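Local coordinates for Serine/threonine-protein kinase Tel1 (Chaetomium thermophilum, PDB 6SKY), which probably phosphorylates serine or threonine before glutamine in target proteins, using ATP, to signal DNA damage as an ATM-family checkpoint kinase, at residues K1836-L1847 with R1880-F1890; L2434-N2442 with V2482-I2493. One frame throughout, in Å; residues are numbered along the deposited sequence.

Contact 1 (K1836-L1847 with R1880-F1890); sequences KENLKLLINTIL and RCGMYKVALLF
Cys-1881 presses its thiol between the side chains of Leu-1839 and Ile-1843, with SG 3.9 Å from Leu-1839 CD2 and 4.1 Å from Ile-1843 CD1. Its backbone is held as well: Lys-1840 NZ donates to Cys-1881 O at 2.8 Å, approaching the carbonyl tilted 24° from its plane. The lysine chain runs extended as far as CE, and the bend at its last torsion (chi4 -76°) swings the ammonium onto that oxygen. The acceptor lies in a helix C-terminus closed by a Schellman motif at Gly-1882, so this bond ties the end of helix 1871-1880 to helix 1836-1849.

Farther along, Ile-1843 uses its two branches separately. With CG1 beside the backbone N, CD1 serves the cysteine, while CG2 meets Met-1883 CE at 3.9 Å, Val-1886 CG1, and the edge of the Phe-1890 ring near its plane. Met-1883, the N-cap residue of helix 1884-1898, slides past Ile-1843 in the opposite direction. Leu-1847 sets CD1 against Val-1886 CG1 (3.8 Å) and CD2 against Phe-1890 CZ (3.9 Å); Ile-1846 CG2 reaches the same ring carbon.

The short helical segments pass 12.1 Å apart at 52°, a wide spacing filled by Ile-1843, Leu-1847, Val-1886 and Phe-1890, while Cys-1881 and Met-1883 come from the turn before helix 1884-1898. Helix 1793-1808 packs against Leu-1841 and Thr-1845, whereas helix 1916-1923 touches Ala-1887 and Leu-1888. Helix 1871-1880 also contributes, with Met-1871 and Ala-1875 on Phe-1890, consistent with an alpha-solenoid character here.

Contact 2 (L2434-N2442 with V2482-I2493); sequences LSSRLQDHN and VAVSRQRATDKI
Asp-2440 holds CG between its backbone N and carbonyl carbon (chi1 43°), which turns the carboxylate onto helix 2483-2497, where Arg-2488 and Lys-2492 stand one turn apart. Both basic chains leave with CG beside the backbone N; the arginine then bends at chi3, bringing its guanidinium under the acid, while the lysine stays extended. Asp-2440 OD2 lies over the centre of the guanidinium face, 3.0 Å from Arg-2488 NE, and the two planes are 84° apart. No N-H points at the oxygen, so this salt bridge rests on charge alone. Lys-2492 NZ adds a longer one to the same OD2 at 3.5 Å, completing a three-residue network that would be expected to favour the ionised carboxylate.

At the other end of the loop, Arg-2486 donates through NE to Ser-2436 O (3.3 Å, 159° at the hydrogen). The oxygen sits near the guanidinium plane, but the donor stands above the carbonyl plane. The backbones come close here, as Arg-2486 CA makes a CA-H...O contact of 3.3 Å with Leu-2438 O. Between these polar ends, Leu-2438 CB rests on Ala-2489 CB at 4.1 Å, and its CD1 meets Ile-2493 CD1 tip to tip at 4.0 Å. Alongside, Gln-2439 CG packs 3.7 Å from Ser-2485 CB.

An irregular loop between helices 2431-2434 and 2444-2459 is thus laid across one side of a helix. Leu-2438 also touches Ile-2450 of helix 2444-2459, and Thr-2490 contacts Ile-2468 of helix 2461-2472. Ser-2436 OG is hydrogen-bonded to Asp-2845 and Thr-2846, the latter also touched by Arg-2486, linking this site to the loop following helix 2832-2843.

Overall arrangement
Contact 1 closes before contact 2 opens, so the two lie in series along the chain. Their centres are 68 Å apart, their nearest atoms about 46 Å, and they fall on opposite sides of the chain's centre, sharing no helix or strand. Buried contact 1 joins helix 1836-1849 to helix 1884-1898 and the turn before it; partly buried contact 2 joins the loop after helix 2431-2434 to helix 2483-2497 by salt bridges and a hydrogen bond around a small apolar centre. Segments 1880-1890 and 2434-2442 belong to the FAT region, near its two ends. Both contacts lie away from the nucleotide and magnesium sites, and neither touches the other chain of the assembly.

Contact 1 (K1836-L1847 with R1880-F1890)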
loop_
_atom_site.group_PDB
_atom_site.type_symbol
_atom_site.label_atom_id
_atom_site.label_comp_id
_atom_site.label_asym_id
_atom_site.label_seq_id
_atom_site.Cartn_x
_atom_site.Cartn_y
_atom_site.Cartn_z
ATOM N N LYS A 1836 38.955 29.669 10.583
ATOM C CA LYS A 1836 38.419 28.325 10.758
ATOM C C LYS A 1836 39.498 27.344 11.202
ATOM O O LYS A 1836 39.239 26.456 12.025
ATOM C CB LYS A 1836 37.766 27.859 9.460
ATOM C CG LYS A 1836 37.293 26.426 9.492
ATOM C CD LYS A 1836 36.636 26.000 8.193
ATOM C CE LYS A 1836 36.566 24.480 8.118
ATOM N NZ LYS A 1836 35.800 23.969 6.949
ATOM N N GLU A 1837 40.715 27.497 10.691
ATOM C CA GLU A 1837 41.766 26.532 10.972
ATOM C C GLU A 1837 42.342 26.666 12.373
ATOM O O GLU A 1837 42.924 25.704 12.877
ATOM C CB GLU A 1837 42.882 26.664 9.941
ATOM C CG GLU A 1837 43.746 25.437 9.822
ATOM C CD GLU A 1837 42.938 24.181 9.558
ATOM O OE1 GLU A 1837 42.033 24.218 8.698
ATOM O OE2 GLU A 1837 43.203 23.153 10.217
ATOM N N ASN A 1838 42.210 27.829 13.008
ATOM C CA ASN A 1838 42.552 27.964 14.417
ATOM C C ASN A 1838 41.403 27.565 15.321
ATOM O O ASN A 1838 41.627 27.107 16.446
ATOM C CB ASN A 1838 42.952 29.402 14.739
ATOM C CG ASN A 1838 44.248 29.812 14.091
ATOM O OD1 ASN A 1838 45.097 28.983 13.787
ATOM N ND2 ASN A 1838 44.414 31.107 13.887
ATOM N N LEU A 1839 40.174 27.738 14.850
ATOM C CA LEU A 1839 39.016 27.290 15.606
ATOM C C LEU A 1839 39.000 25.775 15.725
ATOM O O LEU A 1839 38.641 25.234 16.777
ATOM C CB LEU A 1839 37.748 27.806 14.936
ATOM C CG LEU A 1839 36.451 27.806 15.724
ATOM C CD1 LEU A 1839 36.620 28.564 17.000
ATOM C CD2 LEU A 1839 35.378 28.425 14.885
ATOM N N LYS A 1840 39.385 25.071 14.661
ATOM C CA LYS A 1840 39.547 23.626 14.762
ATOM C C LYS A 1840 40.532 23.250 15.858
ATOM O O LYS A 1840 40.316 22.282 16.591
ATOM C CB LYS A 1840 40.014 23.052 13.435
ATOM C CG LYS A 1840 38.928 22.811 12.434
ATOM C CD LYS A 1840 39.440 21.913 11.340
ATOM C CE LYS A 1840 38.497 21.876 10.165
ATOM N NZ LYS A 1840 37.306 21.034 10.432
ATOM N N LEU A 1841 41.621 23.998 15.981
ATOM C CA LEU A 1841 42.627 23.688 16.988
ATOM C C LEU A 1841 42.121 23.978 18.389
ATOM O O LEU A 1841 42.454 23.255 19.328
ATOM C CB LEU A 1841 43.897 24.478 16.697
ATOM C CG LEU A 1841 45.116 24.271 17.578
ATOM C CD1 LEU A 1841 45.671 22.893 17.385
ATOM C CD2 LEU A 1841 46.146 25.298 17.240
ATOM N N LEU A 1842 41.307 25.015 18.548
ATOM C CA LEU A 1842 40.681 25.270 19.844
ATOM C C LEU A 1842 39.750 24.134 20.244
ATOM O O LEU A 1842 39.757 23.677 21.395
ATOM C CB LEU A 1842 39.911 26.580 19.801
ATOM C CG LEU A 1842 40.657 27.799 20.299
ATOM C CD1 LEU A 1842 39.730 28.976 20.266
ATOM C CD2 LEU A 1842 41.152 27.541 21.692
ATOM N N ILE A 1843 38.926 23.676 19.308
ATOM C CA ILE A 1843 38.011 22.581 19.598
ATOM C C ILE A 1843 38.774 21.310 19.940
ATOM O O ILE A 1843 38.407 20.581 20.869
ATOM C CB ILE A 1843 37.061 22.374 18.412
ATOM C CG1 ILE A 1843 36.082 23.536 18.335
ATOM C CG2 ILE A 1843 36.330 21.079 18.545
ATOM C CD1 ILE A 1843 35.591 23.792 16.962
ATOM N N ASN A 1844 39.852 21.028 19.212
ATOM C CA ASN A 1844 40.647 19.847 19.520
ATOM C C ASN A 1844 41.349 19.963 20.862
ATOM O O ASN A 1844 41.541 18.955 21.541
ATOM C CB ASN A 1844 41.656 19.594 18.417
ATOM C CG ASN A 1844 41.051 18.894 17.248
ATOM O OD1 ASN A 1844 41.161 19.339 16.117
ATOM N ND2 ASN A 1844 40.396 17.786 17.511
ATOM N N THR A 1845 41.723 21.169 21.279
ATOM C CA THR A 1845 42.294 21.320 22.613
ATOM C C THR A 1845 41.260 21.048 23.694
ATOM O O THR A 1845 41.564 20.398 24.697
ATOM C CB THR A 1845 42.873 22.716 22.786
ATOM O OG1 THR A 1845 43.813 22.966 21.743
ATOM C CG2 THR A 1845 43.578 22.823 24.105
ATOM N N ILE A 1846 40.039 21.552 23.522
ATOM C CA ILE A 1846 38.976 21.261 24.484
ATOM C C ILE A 1846 38.737 19.760 24.576
ATOM O O ILE A 1846 38.626 19.189 25.671
ATOM C CB ILE A 1846 37.690 22.007 24.101
ATOM C CG1 ILE A 1846 37.886 23.511 24.212
ATOM C CG2 ILE A 1846 36.556 21.581 24.978
ATOM C CD1 ILE A 1846 36.694 24.291 23.772
ATOM N N LEU A 1847 38.657 19.095 23.425
ATOM C CA LEU A 1847 38.470 17.651 23.422
ATOM C C LEU A 1847 39.602 16.945 24.149
ATOM O O LEU A 1847 39.367 16.032 24.940
ATOM C CB LEU A 1847 38.368 17.137 21.994
ATOM C CG LEU A 1847 37.088 17.394 21.229
ATOM C CD1 LEU A 1847 37.216 16.754 19.885
ATOM C CD2 LEU A 1847 35.941 16.814 21.984
ATOM N N ARG A 1880 30.100 24.785 12.629
ATOM C CA ARG A 1880 30.659 25.612 11.563
ATOM C C ARG A 1880 31.872 24.962 10.905
ATOM O O ARG A 1880 32.078 25.123 9.701
ATOM C CB ARG A 1880 31.030 26.983 12.111
ATOM C CG ARG A 1880 30.055 28.071 11.755
ATOM C CD ARG A 1880 29.729 28.927 12.951
ATOM N NE ARG A 1880 30.911 29.268 13.726
ATOM C CZ ARG A 1880 30.870 29.710 14.974
ATOM N NH1 ARG A 1880 31.988 29.996 15.618
ATOM N NH2 ARG A 1880 29.707 29.861 15.583
ATOM N N CYS A 1881 32.679 24.232 11.664
ATOM C CA CYS A 1881 33.891 23.610 11.154
ATOM C C CYS A 1881 33.649 22.257 10.505
ATOM O O CYS A 1881 34.600 21.655 10.004
ATOM C CB CYS A 1881 34.909 23.451 12.281
ATOM S SG CYS A 1881 35.397 24.987 13.057
ATOM N N GLY A 1882 32.419 21.755 10.512
ATOM C CA GLY A 1882 32.128 20.488 9.880
ATOM C C GLY A 1882 32.439 19.264 10.703
ATOM O O GLY A 1882 32.610 18.183 10.138
ATOM N N MET A 1883 32.522 19.393 12.019
ATOM C CA MET A 1883 32.792 18.281 12.923
ATOM C C MET A 1883 31.481 17.965 13.631
ATOM O O MET A 1883 31.201 18.495 14.700
ATOM C CB MET A 1883 33.882 18.640 13.916
ATOM C CG MET A 1883 35.127 19.222 13.308
ATOM S SD MET A 1883 36.089 20.199 14.469
ATOM C CE MET A 1883 36.937 18.935 15.393
ATOM N N TYR A 1884 30.681 17.088 13.039
ATOM C CA TYR A 1884 29.314 16.912 13.508
ATOM C C TYR A 1884 29.183 15.944 14.673
ATOM O O TYR A 1884 28.290 16.119 15.502
ATOM C CB TYR A 1884 28.428 16.467 12.351
ATOM C CG TYR A 1884 28.331 17.520 11.287
ATOM C CD1 TYR A 1884 27.747 18.738 11.556
ATOM C CD2 TYR A 1884 28.841 17.307 10.028
ATOM C CE1 TYR A 1884 27.664 19.704 10.604
ATOM C CE2 TYR A 1884 28.762 18.271 9.066
ATOM C CZ TYR A 1884 28.170 19.464 9.358
ATOM O OH TYR A 1884 28.088 20.432 8.392
ATOM N N LYS A 1885 30.052 14.948 14.787
ATOM C CA LYS A 1885 30.014 14.095 15.966
ATOM C C LYS A 1885 30.544 14.827 17.188
ATOM O O LYS A 1885 30.006 14.683 18.291
ATOM C CB LYS A 1885 30.803 12.823 15.709
ATOM C CG LYS A 1885 30.178 11.936 14.674
ATOM C CD LYS A 1885 31.163 10.927 14.179
ATOM C CE LYS A 1885 30.474 9.833 13.418
ATOM N NZ LYS A 1885 29.535 10.384 12.430
ATOM N N VAL A 1886 31.589 15.633 17.008
ATOM C CA VAL A 1886 32.063 16.501 18.078
ATOM C C VAL A 1886 30.976 17.484 18.481
ATOM O O VAL A 1886 30.768 17.754 19.668
ATOM C CB VAL A 1886 33.349 17.218 17.633
ATOM C CG1 VAL A 1886 33.879 18.064 18.728
ATOM C CG2 VAL A 1886 34.383 16.218 17.210
ATOM N N ALA A 1887 30.251 18.017 17.501
ATOM C CA ALA A 1887 29.172 18.951 17.792
ATOM C C ALA A 1887 28.052 18.283 18.568
ATOM O O ALA A 1887 27.469 18.888 19.468
ATOM C CB ALA A 1887 28.636 19.541 16.497
ATOM N N LEU A 1888 27.734 17.032 18.236
ATOM C CA LEU A 1888 26.704 16.312 18.974
ATOM C C LEU A 1888 27.134 16.035 20.407
ATOM O O LEU A 1888 26.332 16.169 21.337
ATOM C CB LEU A 1888 26.366 15.015 18.254
ATOM C CG LEU A 1888 25.270 14.145 18.850
ATOM C CD1 LEU A 1888 24.000 14.921 19.001
ATOM C CD2 LEU A 1888 25.046 12.974 17.966
ATOM N N LEU A 1889 28.392 15.654 20.613
ATOM C CA LEU A 1889 28.875 15.468 21.975
ATOM C C LEU A 1889 28.791 16.760 22.781
ATOM O O LEU A 1889 28.371 16.752 23.945
ATOM C CB LEU A 1889 30.301 14.937 21.949
ATOM C CG LEU A 1889 31.021 14.779 23.283
ATOM C CD1 LEU A 1889 30.333 13.790 24.170
ATOM C CD2 LEU A 1889 32.419 14.342 23.031
ATOM N N PHE A 1890 29.177 17.885 22.181
ATOM C CA PHE A 1890 29.080 19.156 22.890
ATOM C C PHE A 1890 27.635 19.532 23.171
ATOM O O PHE A 1890 27.332 20.089 24.225
ATOM C CB PHE A 1890 29.758 20.259 22.095
ATOM C CG PHE A 1890 31.243 20.217 22.146
ATOM C CD1 PHE A 1890 31.893 19.751 23.255
ATOM C CD2 PHE A 1890 31.989 20.646 21.077
ATOM C CE1 PHE A 1890 33.256 19.714 23.294
ATOM C CE2 PHE A 1890 33.347 20.614 21.116
ATOM C CZ PHE A 1890 33.981 20.148 22.222
#

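Contact 2 (L2434-N2442 with V2482-I2493)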
loop_
_atom_site.group_PDB
_atom_site.type_symbol
_atom_site.label_atom_id
_atom_site.label_comp_id
_atom_site.label_asym_id
_atom_site.label_seq_id
_atom_site.Cartn_x
_atom_site.Cartn_y
_atom_site.Cartn_z
ATOM N N LEU A 2434 16.993 -34.295 18.188
ATOM C CA LEU A 2434 17.193 -35.655 17.716
ATOM C C LEU A 2434 17.532 -36.597 18.855
ATOM O O LEU A 2434 16.991 -37.699 18.930
ATOM C CB LEU A 2434 18.294 -35.685 16.665
ATOM C CG LEU A 2434 17.940 -35.068 15.320
ATOM C CD1 LEU A 2434 19.152 -35.023 14.441
ATOM C CD2 LEU A 2434 16.849 -35.864 14.670
ATOM N N SER A 2435 18.426 -36.188 19.743
ATOM C CA SER A 2435 18.825 -37.019 20.866
ATOM C C SER A 2435 17.777 -37.069 21.962
ATOM O O SER A 2435 17.960 -37.797 22.938
ATOM C CB SER A 2435 20.150 -36.520 21.439
ATOM O OG SER A 2435 20.027 -35.203 21.934
ATOM N N SER A 2436 16.700 -36.313 21.838
ATOM C CA SER A 2436 15.610 -36.377 22.795
ATOM C C SER A 2436 14.566 -37.412 22.424
ATOM O O SER A 2436 13.746 -37.772 23.271
ATOM C CB SER A 2436 14.949 -35.006 22.920
ATOM O OG SER A 2436 13.615 -35.118 23.357
ATOM N N ARG A 2437 14.573 -37.893 21.186
ATOM C CA ARG A 2437 13.622 -38.885 20.715
ATOM C C ARG A 2437 14.229 -40.274 20.626
ATOM O O ARG A 2437 13.586 -41.185 20.105
ATOM C CB ARG A 2437 13.070 -38.479 19.354
ATOM C CG ARG A 2437 12.355 -37.163 19.347
ATOM C CD ARG A 2437 11.022 -37.281 20.030
ATOM N NE ARG A 2437 10.230 -38.358 19.451
ATOM C CZ ARG A 2437 9.188 -38.175 18.653
ATOM N NH1 ARG A 2437 8.792 -36.953 18.341
ATOM N NH2 ARG A 2437 8.535 -39.218 18.173
ATOM N N LEU A 2438 15.449 -40.453 21.110
ATOM C CA LEU A 2438 16.098 -41.750 21.037
ATOM C C LEU A 2438 15.433 -42.730 21.984
ATOM O O LEU A 2438 15.133 -42.398 23.129
ATOM C CB LEU A 2438 17.573 -41.627 21.386
ATOM C CG LEU A 2438 18.459 -40.927 20.376
ATOM C CD1 LEU A 2438 19.858 -40.846 20.901
ATOM C CD2 LEU A 2438 18.429 -41.694 19.093
ATOM N N GLN A 2439 15.202 -43.942 21.492
ATOM C CA GLN A 2439 14.693 -45.036 22.300
ATOM C C GLN A 2439 15.147 -46.336 21.669
ATOM O O GLN A 2439 15.532 -46.376 20.501
ATOM C CB GLN A 2439 13.174 -44.993 22.420
ATOM C CG GLN A 2439 12.694 -44.104 23.529
ATOM C CD GLN A 2439 11.209 -43.997 23.570
ATOM O OE1 GLN A 2439 10.513 -44.616 22.772
ATOM N NE2 GLN A 2439 10.701 -43.209 24.501
ATOM N N ASP A 2440 15.119 -47.401 22.449
ATOM C CA ASP A 2440 15.489 -48.719 21.952
ATOM C C ASP A 2440 14.198 -49.518 21.804
ATOM O O ASP A 2440 13.740 -50.175 22.738
ATOM C CB ASP A 2440 16.485 -49.400 22.868
ATOM C CG ASP A 2440 16.131 -49.244 24.315
ATOM O OD1 ASP A 2440 15.417 -48.278 24.643
ATOM O OD2 ASP A 2440 16.567 -50.084 25.126
ATOM N N HIS A 2441 13.611 -49.447 20.611
ATOM C CA HIS A 2441 12.331 -50.072 20.346
ATOM C C HIS A 2441 12.333 -51.015 19.158
ATOM O O HIS A 2441 11.323 -51.690 18.939
ATOM C CB HIS A 2441 11.252 -49.005 20.124
ATOM C CG HIS A 2441 10.714 -48.426 21.390
ATOM N ND1 HIS A 2441 11.110 -48.866 22.633
ATOM C CD2 HIS A 2441 9.807 -47.447 21.609
ATOM C CE1 HIS A 2441 10.471 -48.182 23.564
ATOM N NE2 HIS A 2441 9.675 -47.314 22.969
ATOM N N ASN A 2442 13.414 -51.081 18.388
ATOM C CA ASN A 2442 13.553 -51.952 17.227
ATOM C C ASN A 2442 12.601 -51.591 16.094
ATOM O O ASN A 2442 12.470 -52.362 15.138
ATOM C CB ASN A 2442 13.366 -53.426 17.596
ATOM C CG ASN A 2442 14.246 -54.338 16.787
ATOM O OD1 ASN A 2442 15.388 -54.003 16.485
ATOM N ND2 ASN A 2442 13.720 -55.497 16.421
ATOM N N VAL A 2482 9.942 -42.742 30.161
ATOM C CA VAL A 2482 10.635 -43.050 28.921
ATOM C C VAL A 2482 12.075 -42.580 28.981
ATOM O O VAL A 2482 12.752 -42.519 27.963
ATOM C CB VAL A 2482 9.921 -42.427 27.723
ATOM C CG1 VAL A 2482 8.566 -43.062 27.543
ATOM C CG2 VAL A 2482 9.783 -40.935 27.913
ATOM N N ALA A 2483 12.546 -42.246 30.179
ATOM C CA ALA A 2483 13.932 -41.833 30.330
ATOM C C ALA A 2483 14.881 -43.019 30.345
ATOM O O ALA A 2483 16.046 -42.884 29.957
ATOM C CB ALA A 2483 14.098 -41.014 31.604
ATOM N N VAL A 2484 14.405 -44.187 30.767
ATOM C CA VAL A 2484 15.270 -45.356 30.805
ATOM C C VAL A 2484 15.582 -45.833 29.395
ATOM O O VAL A 2484 16.716 -46.225 29.094
ATOM C CB VAL A 2484 14.623 -46.462 31.652
ATOM C CG1 VAL A 2484 15.612 -47.580 31.897
ATOM C CG2 VAL A 2484 14.137 -45.891 32.955
ATOM N N SER A 2485 14.595 -45.786 28.500
ATOM C CA SER A 2485 14.836 -46.197 27.123
ATOM C C SER A 2485 15.783 -45.234 26.422
ATOM O O SER A 2485 16.682 -45.660 25.688
ATOM C CB SER A 2485 13.516 -46.286 26.373
ATOM O OG SER A 2485 12.479 -46.671 27.246
ATOM N N ARG A 2486 15.584 -43.934 26.624
ATOM C CA ARG A 2486 16.490 -42.944 26.060
ATOM C C ARG A 2486 17.908 -43.153 26.563
ATOM O O ARG A 2486 18.865 -43.098 25.782
ATOM C CB ARG A 2486 16.000 -41.542 26.403
ATOM C CG ARG A 2486 16.795 -40.443 25.760
ATOM C CD ARG A 2486 16.409 -39.089 26.293
ATOM N NE ARG A 2486 14.994 -38.807 26.108
ATOM C CZ ARG A 2486 14.131 -38.637 27.100
ATOM N NH1 ARG A 2486 14.540 -38.711 28.354
ATOM N NH2 ARG A 2486 12.863 -38.383 26.838
ATOM N N GLN A 2487 18.062 -43.397 27.866
ATOM C CA GLN A 2487 19.388 -43.638 28.421
ATOM C C GLN A 2487 20.019 -44.887 27.824
ATOM O O GLN A 2487 21.214 -44.895 27.514
ATOM C CB GLN A 2487 19.299 -43.740 29.942
ATOM C CG GLN A 2487 20.021 -44.925 30.553
ATOM C CD GLN A 2487 21.508 -44.721 30.654
ATOM O OE1 GLN A 2487 22.289 -45.475 30.084
ATOM N NE2 GLN A 2487 21.912 -43.705 31.400
ATOM N N ARG A 2488 19.227 -45.939 27.614
ATOM C CA ARG A 2488 19.777 -47.167 27.050
ATOM C C ARG A 2488 20.217 -46.973 25.606
ATOM O O ARG A 2488 21.289 -47.449 25.205
ATOM C CB ARG A 2488 18.751 -48.286 27.152
ATOM C CG ARG A 2488 18.558 -48.806 28.555
ATOM C CD ARG A 2488 17.661 -50.023 28.566
ATOM N NE ARG A 2488 16.306 -49.703 28.136
ATOM C CZ ARG A 2488 15.376 -50.610 27.870
ATOM N NH1 ARG A 2488 15.660 -51.899 27.985
ATOM N NH2 ARG A 2488 14.167 -50.233 27.482
ATOM N N ALA A 2489 19.406 -46.280 24.808
ATOM C CA ALA A 2489 19.767 -46.051 23.414
ATOM C C ALA A 2489 21.011 -45.185 23.300
ATOM O O ALA A 2489 21.912 -45.477 22.502
ATOM C CB ALA A 2489 18.604 -45.413 22.669
ATOM N N THR A 2490 21.084 -44.113 24.087
ATOM C CA THR A 2490 22.277 -43.283 24.041
ATOM C C THR A 2490 23.498 -44.041 24.538
ATOM O O THR A 2490 24.604 -43.814 24.043
ATOM C CB THR A 2490 22.060 -42.011 24.845
ATOM O OG1 THR A 2490 20.730 -41.540 24.627
ATOM C CG2 THR A 2490 23.010 -40.949 24.389
ATOM N N ASP A 2491 23.319 -44.971 25.477
ATOM C CA ASP A 2491 24.444 -45.784 25.922
ATOM C C ASP A 2491 24.940 -46.698 24.812
ATOM O O ASP A 2491 26.150 -46.889 24.657
ATOM C CB ASP A 2491 24.043 -46.599 27.144
ATOM C CG ASP A 2491 25.038 -46.482 28.270
ATOM O OD1 ASP A 2491 26.140 -45.951 28.036
ATOM O OD2 ASP A 2491 24.715 -46.916 29.396
ATOM N N LYS A 2492 24.026 -47.276 24.033
ATOM C CA LYS A 2492 24.458 -48.094 22.900
ATOM C C LYS A 2492 25.210 -47.262 21.871
ATOM O O LYS A 2492 26.233 -47.705 21.332
ATOM C CB LYS A 2492 23.262 -48.781 22.249
ATOM C CG LYS A 2492 22.520 -49.710 23.177
ATOM C CD LYS A 2492 21.250 -50.218 22.543
ATOM C CE LYS A 2492 20.321 -50.786 23.594
ATOM N NZ LYS A 2492 19.075 -51.327 22.994
ATOM N N ILE A 2493 24.726 -46.051 21.587
ATOM C CA ILE A 2493 25.427 -45.188 20.637
ATOM C C ILE A 2493 26.804 -44.810 21.167
ATOM O O ILE A 2493 27.765 -44.708 20.405
ATOM C CB ILE A 2493 24.595 -43.938 20.306
ATOM C CG1 ILE A 2493 23.348 -44.312 19.531
ATOM C CG2 ILE A 2493 25.397 -42.966 19.474
ATOM C CD1 ILE A 2493 22.574 -43.122 19.085
#